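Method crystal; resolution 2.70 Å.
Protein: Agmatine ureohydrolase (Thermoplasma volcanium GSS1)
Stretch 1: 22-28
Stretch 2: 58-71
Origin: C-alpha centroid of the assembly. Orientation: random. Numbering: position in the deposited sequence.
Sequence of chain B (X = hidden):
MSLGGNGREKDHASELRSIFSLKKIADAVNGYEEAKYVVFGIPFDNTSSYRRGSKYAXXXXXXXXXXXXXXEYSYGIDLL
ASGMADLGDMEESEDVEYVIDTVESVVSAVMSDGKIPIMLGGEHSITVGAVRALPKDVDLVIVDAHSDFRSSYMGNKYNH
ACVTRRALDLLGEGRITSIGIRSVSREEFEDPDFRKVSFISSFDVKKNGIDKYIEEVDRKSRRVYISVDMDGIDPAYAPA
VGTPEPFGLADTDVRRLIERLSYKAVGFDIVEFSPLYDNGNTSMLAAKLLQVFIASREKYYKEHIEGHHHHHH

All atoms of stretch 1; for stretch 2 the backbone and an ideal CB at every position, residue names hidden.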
# COMPACT_ATOMS: atom_id res chain seq x y z
N LEU B 22 7.65 -2.03 28.19
CA LEU B 22 7.92 -2.54 26.87
C LEU B 22 6.64 -3.16 26.33
O LEU B 22 5.70 -3.44 27.08
CB LEU B 22 9.08 -3.55 26.90
CG LEU B 22 10.40 -2.96 27.44
CD1 LEU B 22 11.59 -3.91 27.23
CD2 LEU B 22 10.70 -1.61 26.80
N LYS B 23 6.60 -3.35 25.01
CA LYS B 23 5.46 -3.90 24.30
C LYS B 23 5.32 -5.39 24.56
O LYS B 23 6.30 -6.13 24.51
CB LYS B 23 5.64 -3.64 22.80
CG LYS B 23 4.51 -4.04 21.89
CD LYS B 23 4.89 -3.79 20.45
CE LYS B 23 3.79 -4.10 19.47
NZ LYS B 23 4.24 -4.02 18.04
N LYS B 24 4.09 -5.82 24.83
CA LYS B 24 3.78 -7.26 24.91
C LYS B 24 2.28 -7.59 24.76
O LYS B 24 1.46 -6.74 24.50
CB LYS B 24 4.32 -7.84 26.20
CG LYS B 24 3.71 -7.21 27.46
CD LYS B 24 4.07 -8.03 28.70
CE LYS B 24 3.50 -7.37 29.96
NZ LYS B 24 3.87 -8.19 31.20
N ILE B 25 1.93 -8.85 24.92
CA ILE B 25 0.54 -9.22 24.90
C ILE B 25 -0.17 -8.66 26.13
O ILE B 25 0.20 -8.96 27.26
CB ILE B 25 0.38 -10.73 24.81
CG1 ILE B 25 0.86 -11.18 23.43
CG2 ILE B 25 -1.09 -11.11 25.09
CD1 ILE B 25 0.45 -12.59 23.03
N ALA B 26 -1.19 -7.87 25.89
CA ALA B 26 -1.74 -7.04 26.95
C ALA B 26 -2.18 -7.84 28.17
O ALA B 26 -2.16 -7.32 29.27
CB ALA B 26 -2.88 -6.20 26.42
N ASP B 27 -2.55 -9.09 27.97
CA ASP B 27 -3.07 -9.90 29.06
C ASP B 27 -1.98 -10.74 29.69
O ASP B 27 -2.17 -11.30 30.77
CB ASP B 27 -4.30 -10.72 28.63
CG ASP B 27 -5.50 -9.83 28.16
OD1 ASP B 27 -5.59 -8.65 28.60
OD2 ASP B 27 -6.34 -10.30 27.35
N ALA B 28 -0.84 -10.83 29.02
CA ALA B 28 0.29 -11.58 29.58
C ALA B 28 0.87 -10.84 30.79
O ALA B 28 1.95 -10.23 30.70
CB ALA B 28 1.34 -11.81 28.55
N UNK B 58 5.41 -12.10 15.27
CA UNK B 58 5.14 -12.03 16.69
C UNK B 58 4.95 -10.60 17.14
O UNK B 58 4.05 -10.31 17.93
CB UNK B 58 6.27 -12.69 17.48
N UNK B 59 5.77 -9.69 16.64
CA UNK B 59 5.54 -8.31 16.95
C UNK B 59 4.14 -7.84 16.49
O UNK B 59 3.43 -7.14 17.25
CB UNK B 59 6.63 -7.46 16.30
N UNK B 60 3.74 -8.19 15.27
CA UNK B 60 2.45 -7.71 14.79
C UNK B 60 1.25 -8.30 15.56
O UNK B 60 0.22 -7.62 15.75
CB UNK B 60 2.31 -8.04 13.30
N UNK B 61 1.41 -9.55 16.02
CA UNK B 61 0.40 -10.15 16.87
C UNK B 61 0.21 -9.38 18.20
O UNK B 61 -0.90 -9.18 18.67
CB UNK B 61 0.78 -11.60 17.16
N UNK B 62 1.30 -8.96 18.81
CA UNK B 62 1.21 -8.18 20.04
C UNK B 62 0.49 -6.85 19.78
O UNK B 62 -0.20 -6.32 20.63
CB UNK B 62 2.61 -7.93 20.62
N UNK B 63 0.67 -6.31 18.58
CA UNK B 63 0.07 -5.04 18.24
C UNK B 63 -1.41 -5.12 17.99
O UNK B 63 -2.13 -4.19 18.36
CB UNK B 63 0.76 -4.46 17.01
N UNK B 64 -1.88 -6.21 17.36
CA UNK B 64 -3.30 -6.42 17.10
C UNK B 64 -4.05 -6.77 18.38
O UNK B 64 -5.26 -6.50 18.50
CB UNK B 64 -3.49 -7.53 16.06
N UNK B 65 -3.35 -7.37 19.35
CA UNK B 65 -4.03 -7.86 20.52
C UNK B 65 -4.73 -6.71 21.24
O UNK B 65 -5.75 -6.93 21.87
CB UNK B 65 -3.05 -8.57 21.45
N UNK B 66 -4.21 -5.50 21.12
CA UNK B 66 -4.78 -4.36 21.81
C UNK B 66 -6.24 -4.14 21.42
O UNK B 66 -7.05 -3.70 22.25
CB UNK B 66 -3.96 -3.10 21.51
N UNK B 67 -6.58 -4.47 20.17
CA UNK B 67 -7.96 -4.40 19.69
C UNK B 67 -8.93 -5.43 20.30
O UNK B 67 -10.16 -5.28 20.19
CB UNK B 67 -7.96 -4.57 18.17
N UNK B 68 -8.40 -6.46 20.95
CA UNK B 68 -9.23 -7.52 21.51
C UNK B 68 -9.60 -7.23 22.95
O UNK B 68 -8.84 -6.58 23.67
CB UNK B 68 -8.51 -8.87 21.42
N UNK B 69 -10.77 -7.72 23.36
CA UNK B 69 -11.22 -7.68 24.75
C UNK B 69 -10.47 -8.68 25.63
O UNK B 69 -10.10 -9.76 25.15
CB UNK B 69 -12.72 -7.96 24.82
N UNK B 70 -10.26 -8.35 26.92
CA UNK B 70 -9.60 -9.28 27.81
C UNK B 70 -10.54 -10.45 28.19
O UNK B 70 -10.11 -11.49 28.72
CB UNK B 70 -9.12 -8.55 29.06
N UNK B 71 -11.82 -10.28 27.90
CA UNK B 71 -12.79 -11.29 28.25
C UNK B 71 -13.35 -11.89 26.98
O UNK B 71 -13.77 -11.15 26.07
CB UNK B 71 -13.90 -10.71 29.12

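Position 58 is helical, and its ideal CB finds nothing of stretch 1 within 5.5 Å, so this contact sets no rule there; it is Pro-58. At 59 the CB points sideways, but it lies 4.5 Å from Lys-23 NZ, the end of a fully extended lysine. An acid or a neutral acceptor such as Asn or Gln would suit. The residue is Asp-59: chi1 in t brings its end nearer, and OD1 takes a 2.7 Å hydrogen bond from Lys-23 NZ within a salt bridge. The same NZ makes a weak 3.3 Å bond to Asp-59 O, so the ammonium also reads the backbone.

Positions 60 and 61 ask little of stretch 1: the first CB points away, the second sideways with nothing close. They are Ser-60 and Ile-61, whose end leads away.

Position 62 points toward stretch 1, its ideal CB 4.2 Å from both Lys-23 CE and Lys-24 C. What lies there is aliphatic chain and backbone, so Leu, Met or the methylenes of Lys or Arg would fit. Arg-62 packs its stem here, CG 4.1 Å from Ile-25 CG1 and CD 3.8 Å from Lys-24 CA, while its guanidinium finds hydrogen bonds elsewhere in the structure.

At 63 an ideal CB would sit 3.7 Å from Lys-23 NZ and there is room for it, so stretch 1 does not demand the deposited Gly-63. Its backbone N lies 3.9 Å from Lys-23 CE. Position 64 is out of reach and is Ala-64.

Position 65 points toward stretch 1, its ideal CB 4.8 Å from Ile-25 CG2, with the Asp-27 carboxylate farther out. A large apolar residue could cover the isoleucine; a long one ending in a donor could also answer the acid. Tyr-65 does both. Ile-25 CG2 stands 3.8 Å from the ring centroid, almost on the normal, a CH-pi contact over one face. At the ring's edge, Tyr-65 OH gives Asp-27 OD2 a very short 2.5 Å hydrogen bond.

Positions 66, 67, 68 and 69 are permissive as far as stretch 1 is concerned, with no ideal CB within 5.5 Å of it. They hold Val-66, Asn-67, Leu-68 and Glu-69; a type I turn from 65 to 68 carries the chain onward.

At 70 the CB points sideways, yet its ideal position is 3.6 Å from Asp-27 OD1. A short donor, Ser or Thr, suits such proximity. Ser-70 OG donates to Asp-27 OD1 at 3.1 Å, so each carboxylate oxygen receives a hydroxyl. Position 71 points away, leaving the choice open; it is Tyr-71.

Stretch 2 58-71: PDSIRGAYVNLESY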
# COMPACT_ATOMS: atom_id res chain seq x y z
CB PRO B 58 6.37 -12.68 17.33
CG PRO B 58 6.92 -13.53 16.31
CD PRO B 58 6.69 -12.78 15.02
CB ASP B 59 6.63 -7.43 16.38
CG ASP B 59 6.44 -5.98 16.78
OD1 ASP B 59 6.39 -5.73 17.99
OD2 ASP B 59 6.32 -5.09 15.92
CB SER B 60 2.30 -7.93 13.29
OG SER B 60 2.31 -9.30 12.97
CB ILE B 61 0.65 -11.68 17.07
CG1 ILE B 61 0.34 -12.42 15.79
CG2 ILE B 61 -0.24 -12.27 18.15
CD1 ILE B 61 0.99 -13.75 15.74
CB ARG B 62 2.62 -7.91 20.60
CG ARG B 62 3.41 -9.16 20.96
CD ARG B 62 4.79 -8.85 21.59
NE ARG B 62 5.45 -10.10 22.01
CZ ARG B 62 6.35 -10.79 21.30
NH1 ARG B 62 6.74 -10.39 20.09
NH2 ARG B 62 6.84 -11.93 21.79
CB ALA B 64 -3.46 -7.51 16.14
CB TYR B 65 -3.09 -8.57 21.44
CG TYR B 65 -3.78 -9.43 22.49
CD1 TYR B 65 -3.94 -10.82 22.30
CD2 TYR B 65 -4.25 -8.87 23.65
CE1 TYR B 65 -4.56 -11.61 23.27
CE2 TYR B 65 -4.87 -9.65 24.62
CZ TYR B 65 -5.04 -11.01 24.43
OH TYR B 65 -5.66 -11.72 25.42
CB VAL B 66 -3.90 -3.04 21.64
CG1 VAL B 66 -2.47 -3.24 22.16
CG2 VAL B 66 -3.85 -2.57 20.19
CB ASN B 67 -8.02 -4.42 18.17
CG ASN B 67 -9.38 -4.04 17.65
OD1 ASN B 67 -10.01 -3.08 18.15
ND2 ASN B 67 -9.88 -4.79 16.65
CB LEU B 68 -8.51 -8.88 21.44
CG LEU B 68 -8.08 -9.40 20.08
CD1 LEU B 68 -7.10 -10.50 20.21
CD2 LEU B 68 -9.26 -9.83 19.21
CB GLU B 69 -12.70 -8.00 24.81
CG GLU B 69 -13.59 -6.98 24.14
CD GLU B 69 -13.55 -5.60 24.83
OE1 GLU B 69 -12.86 -5.48 25.89
OE2 GLU B 69 -14.20 -4.65 24.32
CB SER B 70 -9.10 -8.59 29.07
OG SER B 70 -8.43 -7.39 28.74
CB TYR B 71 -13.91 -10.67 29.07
CG TYR B 71 -15.05 -11.59 29.37
CD1 TYR B 71 -16.17 -11.66 28.53
CD2 TYR B 71 -15.03 -12.39 30.51
CE1 TYR B 71 -17.23 -12.51 28.82
CE2 TYR B 71 -16.07 -13.25 30.81
CZ TYR B 71 -17.18 -13.31 29.96
OH TYR B 71 -18.23 -14.15 30.26
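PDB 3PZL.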